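Local coordinates for protein glutathione s-transferase S2 (Nilaparvata lugens, PDB 5H5L) that probably conjugates glutathione to electrophilic substrates as a sigma-class glutathione transferase, and acts as a glutathione-requiring prostaglandin D synthase, at residues Asp93-Asn96 against Asp97-Ser100; Val126-Tyr129 against Phe130-Asn134; Leu149-Gly152 against Asp153-Ile157; Ser158-Glu161 against Phe162-Thr165. All blocks are in the same frame, centred on the assembly; numbering follows the deposited sequence.

Contact 1: residues Asp93-Asn96 against Asp97-Ser100; sequences DTFN and DFRS. With GSH (glutathione), chain C.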
# COMPACT_ATOMS: atom_id res chain seq x y z
N ASP B 93 -5.71 1.25 1.10
CA ASP B 93 -4.55 2.10 0.98
C ASP B 93 -4.74 3.37 1.83
O ASP B 93 -3.80 3.85 2.46
CB ASP B 93 -4.28 2.46 -0.48
CG ASP B 93 -3.46 1.36 -1.25
OD1 ASP B 93 -3.11 0.33 -0.67
OD2 ASP B 93 -3.16 1.57 -2.44
N THR B 94 -5.96 3.89 1.87
CA THR B 94 -6.24 5.04 2.71
C THR B 94 -6.10 4.69 4.18
O THR B 94 -5.50 5.44 4.95
CB THR B 94 -7.63 5.57 2.37
OG1 THR B 94 -7.56 6.10 1.03
CG2 THR B 94 -8.05 6.68 3.31
N PHE B 95 -6.63 3.53 4.59
CA PHE B 95 -6.43 3.05 5.95
C PHE B 95 -4.94 2.93 6.26
O PHE B 95 -4.49 3.26 7.36
CB PHE B 95 -7.12 1.70 6.13
CG PHE B 95 -6.94 1.10 7.47
CD1 PHE B 95 -7.43 1.74 8.59
CD2 PHE B 95 -6.33 -0.13 7.62
CE1 PHE B 95 -7.27 1.18 9.82
CE2 PHE B 95 -6.16 -0.70 8.88
CZ PHE B 95 -6.64 -0.07 9.97
N ASN B 96 -4.15 2.48 5.29
CA ASN B 96 -2.72 2.33 5.58
C ASN B 96 -2.04 3.69 5.69
O ASN B 96 -1.13 3.84 6.50
CB ASN B 96 -2.05 1.45 4.53
CG ASN B 96 -2.42 -0.04 4.69
OD1 ASN B 96 -2.78 -0.50 5.77
ND2 ASN B 96 -2.33 -0.79 3.62
N ASP B 97 -2.51 4.70 4.95
CA ASP B 97 -2.03 6.06 5.16
C ASP B 97 -2.34 6.51 6.58
O ASP B 97 -1.49 7.08 7.27
CB ASP B 97 -2.70 7.03 4.18
CG ASP B 97 -2.13 6.97 2.80
OD1 ASP B 97 -1.02 6.42 2.61
OD2 ASP B 97 -2.81 7.49 1.88
N PHE B 98 -3.57 6.24 7.05
CA PHE B 98 -3.92 6.55 8.43
C PHE B 98 -2.97 5.88 9.39
O PHE B 98 -2.41 6.51 10.29
CB PHE B 98 -5.33 6.09 8.76
CG PHE B 98 -5.59 5.96 10.25
CD1 PHE B 98 -5.69 7.09 11.04
CD2 PHE B 98 -5.70 4.73 10.85
CE1 PHE B 98 -5.93 6.99 12.41
CE2 PHE B 98 -5.94 4.61 12.20
CZ PHE B 98 -6.05 5.76 12.99
N ARG B 99 -2.76 4.57 9.21
CA ARG B 99 -2.02 3.90 10.27
C ARG B 99 -0.55 4.25 10.25
O ARG B 99 0.14 4.00 11.25
CB ARG B 99 -2.26 2.39 10.23
CG ARG B 99 -1.54 1.61 9.26
CD ARG B 99 -1.93 0.12 9.47
NE ARG B 99 -1.60 -0.67 8.28
CZ ARG B 99 -0.36 -0.97 7.92
NH1 ARG B 99 0.66 -0.54 8.66
NH2 ARG B 99 -0.12 -1.68 6.81
N SER B 100 -0.07 4.91 9.20
CA SER B 100 1.26 5.48 9.23
C SER B 100 1.41 6.44 10.40
O SER B 100 2.49 6.51 11.00
CB SER B 100 1.56 6.18 7.93
OG SER B 100 2.68 7.01 8.10
N1 GSH C . -0.90 6.78 -0.36
CA1 GSH C . -1.19 7.97 -1.15
C1 GSH C . -1.06 7.67 -2.64
O11 GSH C . -1.73 8.29 -3.52
O12 GSH C . -0.20 6.80 -2.95
CB1 GSH C . -0.10 9.03 -0.83
CG1 GSH C . -0.58 10.35 -1.42
CD1 GSH C . 0.35 11.49 -0.95
OE1 GSH C . 1.20 11.33 -0.14
N2 GSH C . 0.10 12.76 -1.61
CA2 GSH C . 0.88 13.95 -1.34
C2 GSH C . -0.05 15.13 -1.05
O2 GSH C . -1.15 15.18 -1.50
CB2 GSH C . 1.58 14.33 -2.63
SG2 GSH C . 2.63 13.03 -3.32
N3 GSH C . 0.51 16.22 -0.27
CA3 GSH C . -0.26 17.42 -0.01
C3 GSH C . -0.86 17.38 1.37
O31 GSH C . -1.44 18.42 1.76
O32 GSH C . -0.77 16.35 2.09
O HOH W 1 -1.13 3.72 1.41
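Helix 82-106 passes between the two glutathione sites of the dimer, and the turns that join Asn96 to Arg99 and Asp93 to Asp97 serve one site each. On one flank the side chains of Asn96 and Arg99 run alongside each other in the same direction. Asn96 OD1 lies 2.8 Å from Arg99 NE and 3.1 Å from Arg99 NH2, in two weak, bent bonds; the amide and guanidinium planes stand 75° apart. The first torsion of Arg99 (chi1 79°) sets CG between N and C, and the extended chain then carries the guanidinium up to the amide. Both ends are tied further: Asn96 ND2 donates to Thr65 OG1, while Arg99 NH2 is hydrogen-bonded to Tyr155 OH and the arginine touches its own subunit's glutathione.

Asp97 serves the other site. Its OD1 and OD2 each accept from N1 of a glutathione held mainly by the second subunit, both at 3.0 Å, and OD2 also accepts from Gln63 NE2 of that subunit. A water donates to Asp93 O and Asp97 OD1, tying the carboxylate to its own helix. On the buried flank Phe95 CE1 meets Phe98 CD2 at 4.0 Å. From there the Phe95 ring packs on Ile159 and Leu160 and meets Phe156 edge-to-face, all on helix 151-164, whereas Thr94 leans on Phe133 of helix 111-139.

Contact 2: residues Val126-Tyr129 against Phe130-Asn134; sequences VPFY and FNKFN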
# COMPACT_ATOMS: atom_id res chain seq x y z
N VAL B 126 -7.49 10.73 14.03
CA VAL B 126 -8.57 9.76 14.14
C VAL B 126 -9.91 10.34 13.72
O VAL B 126 -10.58 9.73 12.87
CB VAL B 126 -8.60 9.17 15.57
CG1 VAL B 126 -9.82 8.33 15.77
CG2 VAL B 126 -7.34 8.37 15.83
N PRO B 127 -10.36 11.49 14.24
CA PRO B 127 -11.63 12.02 13.72
C PRO B 127 -11.63 12.25 12.21
O PRO B 127 -12.62 11.96 11.52
CB PRO B 127 -11.81 13.34 14.49
CG PRO B 127 -10.99 13.20 15.70
CD PRO B 127 -9.83 12.32 15.33
N PHE B 128 -10.54 12.78 11.66
CA PHE B 128 -10.51 13.06 10.23
C PHE B 128 -10.79 11.79 9.44
O PHE B 128 -11.73 11.73 8.64
CB PHE B 128 -9.17 13.68 9.83
CG PHE B 128 -9.04 13.92 8.35
CD1 PHE B 128 -9.48 15.10 7.79
CD2 PHE B 128 -8.54 12.94 7.51
CE1 PHE B 128 -9.39 15.32 6.43
CE2 PHE B 128 -8.44 13.15 6.15
CZ PHE B 128 -8.87 14.34 5.61
N TYR B 129 -10.00 10.74 9.69
CA TYR B 129 -10.18 9.49 8.94
C TYR B 129 -11.43 8.75 9.38
O TYR B 129 -12.19 8.26 8.54
CB TYR B 129 -8.96 8.57 9.10
CG TYR B 129 -7.79 9.03 8.27
CD1 TYR B 129 -7.67 8.70 6.93
CD2 TYR B 129 -6.81 9.82 8.82
CE1 TYR B 129 -6.60 9.15 6.18
CE2 TYR B 129 -5.76 10.28 8.08
CZ TYR B 129 -5.64 9.94 6.77
OH TYR B 129 -4.58 10.42 6.04
N PHE B 130 -11.66 8.64 10.69
CA PHE B 130 -12.73 7.74 11.11
C PHE B 130 -14.12 8.29 10.82
O PHE B 130 -15.04 7.50 10.61
CB PHE B 130 -12.60 7.40 12.58
CG PHE B 130 -11.53 6.39 12.86
CD1 PHE B 130 -10.41 6.29 12.04
CD2 PHE B 130 -11.65 5.54 13.93
CE1 PHE B 130 -9.43 5.35 12.30
CE2 PHE B 130 -10.67 4.61 14.22
CZ PHE B 130 -9.56 4.50 13.41
N ASN B 131 -14.32 9.62 10.83
CA ASN B 131 -15.63 10.14 10.42
C ASN B 131 -15.89 9.78 8.96
O ASN B 131 -17.00 9.37 8.60
CB ASN B 131 -15.71 11.66 10.60
CG ASN B 131 -15.99 12.10 12.04
OD1 ASN B 131 -16.74 11.47 12.77
ND2 ASN B 131 -15.39 13.20 12.43
N LYS B 132 -14.87 9.89 8.10
CA LYS B 132 -15.06 9.52 6.70
C LYS B 132 -15.30 8.02 6.55
O LYS B 132 -16.17 7.61 5.77
CB LYS B 132 -13.87 9.97 5.88
CG LYS B 132 -13.91 11.48 5.56
CD LYS B 132 -12.51 12.04 5.40
CE LYS B 132 -12.52 13.52 5.08
NZ LYS B 132 -13.08 13.81 3.71
N PHE B 133 -14.50 7.18 7.24
CA PHE B 133 -14.72 5.74 7.20
C PHE B 133 -16.13 5.41 7.68
O PHE B 133 -16.84 4.58 7.08
CB PHE B 133 -13.72 5.00 8.11
CG PHE B 133 -12.27 5.09 7.69
CD1 PHE B 133 -11.88 5.48 6.42
CD2 PHE B 133 -11.29 4.77 8.61
CE1 PHE B 133 -10.55 5.54 6.08
CE2 PHE B 133 -9.96 4.87 8.27
CZ PHE B 133 -9.60 5.24 7.00
N ASN B 134 -16.52 6.02 8.80
CA ASN B 134 -17.86 5.81 9.36
C ASN B 134 -18.95 6.16 8.34
O ASN B 134 -19.85 5.36 8.08
CB ASN B 134 -17.97 6.67 10.62
CG ASN B 134 -19.06 6.20 11.57
OD1 ASN B 134 -19.29 5.01 11.78
ND2 ASN B 134 -19.74 7.15 12.16
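Tyr129, Phe130 and Lys132 carry this stretch of helix 111-139, each pairing with a residue four positions away. Tyr129 lies alongside Phe133, both pointing the same way, with Tyr129 CB 3.9 Å from Phe133 CE2. The backbone between them is drawn in by the bond from Phe133 N to Tyr129 O, nearly straight at 170°. That same carbonyl oxygen sits 3.3 Å above one face of the Phe133 ring, displaced toward its rim.

Phe130 takes a methyl on its ring: Val126 CG1 stands over one face, 4.0 Å from the centroid, in a CH-pi contact. The valine's torsion (chi1 171°) swings CG1 away from N and onto the ring. Tyr129 CB lies at the edge of the Phe130 ring, in its plane, so neighbouring residues hold the ring at both face and rim. The ring also meets Phe98 of helix 82-106 and, edge-to-face, Tyr174 of a loop.

Lys132 lays its aliphatic part across Phe128, with CE 4.1 Å from the ring centroid and over the face. The chain bends about its CD–CE bond (chi4 -68°), and NZ turns to the second subunit: it donates to Pro47 O and makes a cation-pi contact with Tyr48, both of that subunit.

Pro127, whose nitrogen has no hydrogen to give, kinks the helix here. One flank faces the core and another the dimer partner, as befits a long helix of the all-helical C-terminal domain of a glutathione transferase.

Contact 3: residues Leu149-Gly152 against Asp153-Ile157; sequences LSWG and DIYFI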
# COMPACT_ATOMS: atom_id res chain seq x y z
N LEU B 149 -19.10 -8.07 2.12
CA LEU B 149 -17.90 -8.43 2.86
C LEU B 149 -16.69 -8.59 1.92
O LEU B 149 -16.78 -9.24 0.88
CB LEU B 149 -18.11 -9.74 3.62
CG LEU B 149 -16.95 -10.16 4.53
CD1 LEU B 149 -16.90 -9.29 5.77
CD2 LEU B 149 -17.05 -11.59 4.92
N SER B 150 -15.57 -7.99 2.30
CA SER B 150 -14.35 -8.12 1.53
C SER B 150 -13.17 -8.44 2.45
O SER B 150 -13.26 -8.34 3.67
CB SER B 150 -14.06 -6.85 0.73
OG SER B 150 -13.64 -5.76 1.54
N TRP B 151 -12.04 -8.83 1.82
CA TRP B 151 -10.79 -8.96 2.57
C TRP B 151 -10.42 -7.64 3.21
O TRP B 151 -9.78 -7.61 4.26
CB TRP B 151 -9.64 -9.46 1.64
CG TRP B 151 -9.24 -8.44 0.61
CD1 TRP B 151 -9.74 -8.31 -0.67
CD2 TRP B 151 -8.27 -7.40 0.75
NE1 TRP B 151 -9.14 -7.28 -1.31
CE2 TRP B 151 -8.23 -6.70 -0.46
CE3 TRP B 151 -7.43 -6.99 1.80
CZ2 TRP B 151 -7.40 -5.63 -0.67
CZ3 TRP B 151 -6.60 -5.92 1.60
CH2 TRP B 151 -6.59 -5.23 0.39
N GLY B 152 -10.85 -6.54 2.60
CA GLY B 152 -10.61 -5.25 3.20
C GLY B 152 -11.24 -5.11 4.58
O GLY B 152 -10.63 -4.57 5.50
N ASP B 153 -12.49 -5.56 4.72
CA ASP B 153 -13.13 -5.52 6.04
C ASP B 153 -12.32 -6.29 7.08
O ASP B 153 -12.14 -5.85 8.22
CB ASP B 153 -14.55 -6.11 5.95
CG ASP B 153 -15.44 -5.36 4.97
OD1 ASP B 153 -15.54 -4.12 5.09
OD2 ASP B 153 -16.00 -6.01 4.06
N ILE B 154 -11.82 -7.45 6.69
CA ILE B 154 -11.07 -8.28 7.61
C ILE B 154 -9.74 -7.64 7.97
O ILE B 154 -9.34 -7.64 9.13
CB ILE B 154 -10.95 -9.67 6.98
CG1 ILE B 154 -12.36 -10.30 6.99
CG2 ILE B 154 -9.98 -10.54 7.75
CD1 ILE B 154 -12.48 -11.58 6.20
N TYR B 155 -9.06 -7.06 6.99
CA TYR B 155 -7.81 -6.36 7.27
C TYR B 155 -8.06 -5.19 8.21
O TYR B 155 -7.35 -5.01 9.21
CB TYR B 155 -7.21 -5.92 5.94
CG TYR B 155 -5.82 -5.36 5.98
CD1 TYR B 155 -4.72 -6.18 5.72
CD2 TYR B 155 -5.59 -4.00 6.21
CE1 TYR B 155 -3.43 -5.67 5.70
CE2 TYR B 155 -4.31 -3.50 6.21
CZ TYR B 155 -3.23 -4.35 5.96
OH TYR B 155 -1.96 -3.84 5.96
N PHE B 156 -9.08 -4.39 7.91
CA PHE B 156 -9.41 -3.18 8.67
C PHE B 156 -9.71 -3.51 10.13
O PHE B 156 -9.10 -2.95 11.06
CB PHE B 156 -10.59 -2.54 7.94
CG PHE B 156 -11.14 -1.27 8.54
CD1 PHE B 156 -10.39 -0.12 8.64
CD2 PHE B 156 -12.48 -1.21 8.88
CE1 PHE B 156 -10.96 1.07 9.15
CE2 PHE B 156 -13.03 -0.04 9.37
CZ PHE B 156 -12.28 1.08 9.50
N ILE B 157 -10.61 -4.46 10.36
CA ILE B 157 -11.06 -4.81 11.72
C ILE B 157 -9.96 -5.50 12.52
O ILE B 157 -9.77 -5.22 13.71
CB ILE B 157 -12.34 -5.68 11.65
CG1 ILE B 157 -13.50 -4.92 11.04
CG2 ILE B 157 -12.77 -6.11 13.05
CD1 ILE B 157 -13.72 -3.55 11.67
O HOH W 2 -16.08 -4.51 1.87
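Ser150 and Asp153 grip each other at the start of helix 151-164, and this is the tight end of the contact. Ser150 N donates to Asp153 OD2 at 2.7 Å, reaching the carboxylate oxygen on its anti side and 25° out of the carboxylate plane. In return Asp153 N points at OG of Ser150, the N-cap residue, in a weak bond of 3.4 Å. The serine torsion (chi1 72°) tucks OG back over the first turn, where it can face that amide. A water hydrogen-bonded to Ser150 OG at 2.8 Å and donating to Asp153 OD2 bridges the pair. The other carboxylate oxygen, Asp153 OD1, accepts from Leu144 N, so the aspartate also ties the helix start to the preceding loop. Leu149 CD1 lies 3.8 Å from Asp153 OD2, an apolar flank to the charged group.

Further along the contact is looser: Trp151 CE3 only grazes Tyr155 CB at 4.3 Å, and backbone bonds such as Tyr155 N to Trp151 O do the holding. The two side chains then part, Trp151 toward Ile92 of helix 82-106 and Tyr155 toward Ser64, whose OG bonds to its hydroxyl. A Ser-x-x-Asp capping box at the head of this central helix is a recognised motif of cytosolic glutathione transferases.

Contact 4: residues Ser158-Glu161 against Phe162-Thr165; sequences SILE and FMTT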
# COMPACT_ATOMS: atom_id res chain seq x y z
N SER B 158 -9.19 -6.38 11.88
CA SER B 158 -8.13 -7.05 12.63
C SER B 158 -7.12 -6.05 13.14
O SER B 158 -6.64 -6.16 14.27
CB SER B 158 -7.46 -8.13 11.77
OG SER B 158 -6.72 -7.52 10.73
N ILE B 159 -6.80 -5.02 12.33
CA ILE B 159 -5.83 -4.02 12.76
C ILE B 159 -6.46 -3.03 13.74
O ILE B 159 -5.82 -2.62 14.71
CB ILE B 159 -5.21 -3.34 11.52
CG1 ILE B 159 -4.31 -4.38 10.81
CG2 ILE B 159 -4.42 -2.12 11.89
CD1 ILE B 159 -3.73 -3.94 9.51
N LEU B 160 -7.72 -2.64 13.54
CA LEU B 160 -8.38 -1.76 14.52
C LEU B 160 -8.46 -2.41 15.90
O LEU B 160 -8.33 -1.73 16.93
CB LEU B 160 -9.78 -1.38 14.05
CG LEU B 160 -9.88 -0.37 12.92
CD1 LEU B 160 -11.31 -0.01 12.69
CD2 LEU B 160 -9.07 0.88 13.18
N GLU B 161 -8.68 -3.72 15.94
CA GLU B 161 -8.69 -4.44 17.21
C GLU B 161 -7.38 -4.23 17.95
O GLU B 161 -7.37 -4.00 19.16
CB GLU B 161 -8.95 -5.92 16.93
CG GLU B 161 -8.52 -6.87 18.01
CD GLU B 161 -8.93 -8.29 17.69
OE1 GLU B 161 -8.04 -9.12 17.44
OE2 GLU B 161 -10.15 -8.54 17.63
N PHE B 162 -6.27 -4.25 17.24
CA PHE B 162 -5.00 -3.95 17.86
C PHE B 162 -5.02 -2.56 18.48
O PHE B 162 -4.49 -2.35 19.57
CB PHE B 162 -3.88 -4.07 16.84
CG PHE B 162 -2.51 -3.91 17.41
CD1 PHE B 162 -1.84 -5.00 17.93
CD2 PHE B 162 -1.88 -2.67 17.42
CE1 PHE B 162 -0.56 -4.87 18.46
CE2 PHE B 162 -0.61 -2.53 17.94
CZ PHE B 162 0.05 -3.63 18.46
N MET B 163 -5.61 -1.58 17.80
CA MET B 163 -5.67 -0.25 18.38
C MET B 163 -6.50 -0.23 19.65
O MET B 163 -6.20 0.51 20.59
CB MET B 163 -6.27 0.73 17.39
CG MET B 163 -5.41 1.04 16.19
SD MET B 163 -6.22 2.22 15.11
CE MET B 163 -6.62 3.55 16.24
N THR B 164 -7.58 -1.00 19.68
CA THR B 164 -8.40 -1.06 20.88
C THR B 164 -7.60 -1.55 22.09
O THR B 164 -7.97 -1.24 23.22
CB THR B 164 -9.62 -1.93 20.62
OG1 THR B 164 -10.39 -1.35 19.55
CG2 THR B 164 -10.52 -1.97 21.80
N THR B 165 -6.48 -2.24 21.89
CA THR B 165 -5.68 -2.64 23.04
C THR B 165 -4.93 -1.47 23.67
O THR B 165 -4.53 -1.58 24.83
CB THR B 165 -4.70 -3.75 22.67
OG1 THR B 165 -3.68 -3.22 21.82
CG2 THR B 165 -5.43 -4.91 21.98
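Leu160 O takes Thr164 N at 2.9 Å, in the carbonyl plane, and lies 3.4 Å from Thr164 OG1, a weak bond whose proton may go to another acceptor. One residue back, Ile159 O takes Met163 N at 3.3 Å, also in plane. The last i-to-i+4 bond is failing: Thr165 N reaches Glu161 O weakly, at 3.4 Å and a bent 129°.

This is the C-terminal part of helix 151-164, the central helix of the glutathione transferase helical domain, and Thr165 finds other bonds there. Its OG1 donates to Phe162 O over a short 2.5 Å, and its backbone N reaches the same oxygen, which therefore has two donors. The threonine torsion (chi1 70°) turns the hydroxyl back over the helix to make this possible.

Among the side chains, Ser158 OG has the carbonyls of Ile154 and Tyr155, within its own helix, as acceptors for its single proton, and Glu161 OE1 forms a salt bridge with Arg197 NH1. The apolar pair is Leu160 and Met163, lying alongside each other with CD2 of the leucine 3.7 Å from SD of the methionine. From there Met163 packs on Ile102 of helix 82-106, while Phe162 rests against Ala12.

Overall arrangement
In chain order contact 1 comes first, on helix 82-106, then contact 2 on helix 111-139, and finally contacts 3 and 4, which adjoin on helix 151-164. All belong to the helical part of the transferase. Their centres lie 12 to 16 Å apart. Contacts 1 and 2 each touch all the others, while contacts 3 and 4 merely adjoin in sequence; contact 2 meets contact 4 where Phe130 CZ is 3.7 Å from Leu160 CD2. Contacts 1 and 2 both reach the second subunit, whereas contacts 3 and 4 stay within their own chain. An aromatic core thus joins the dimer interface to the helix that borders the subunit's own glutathione site.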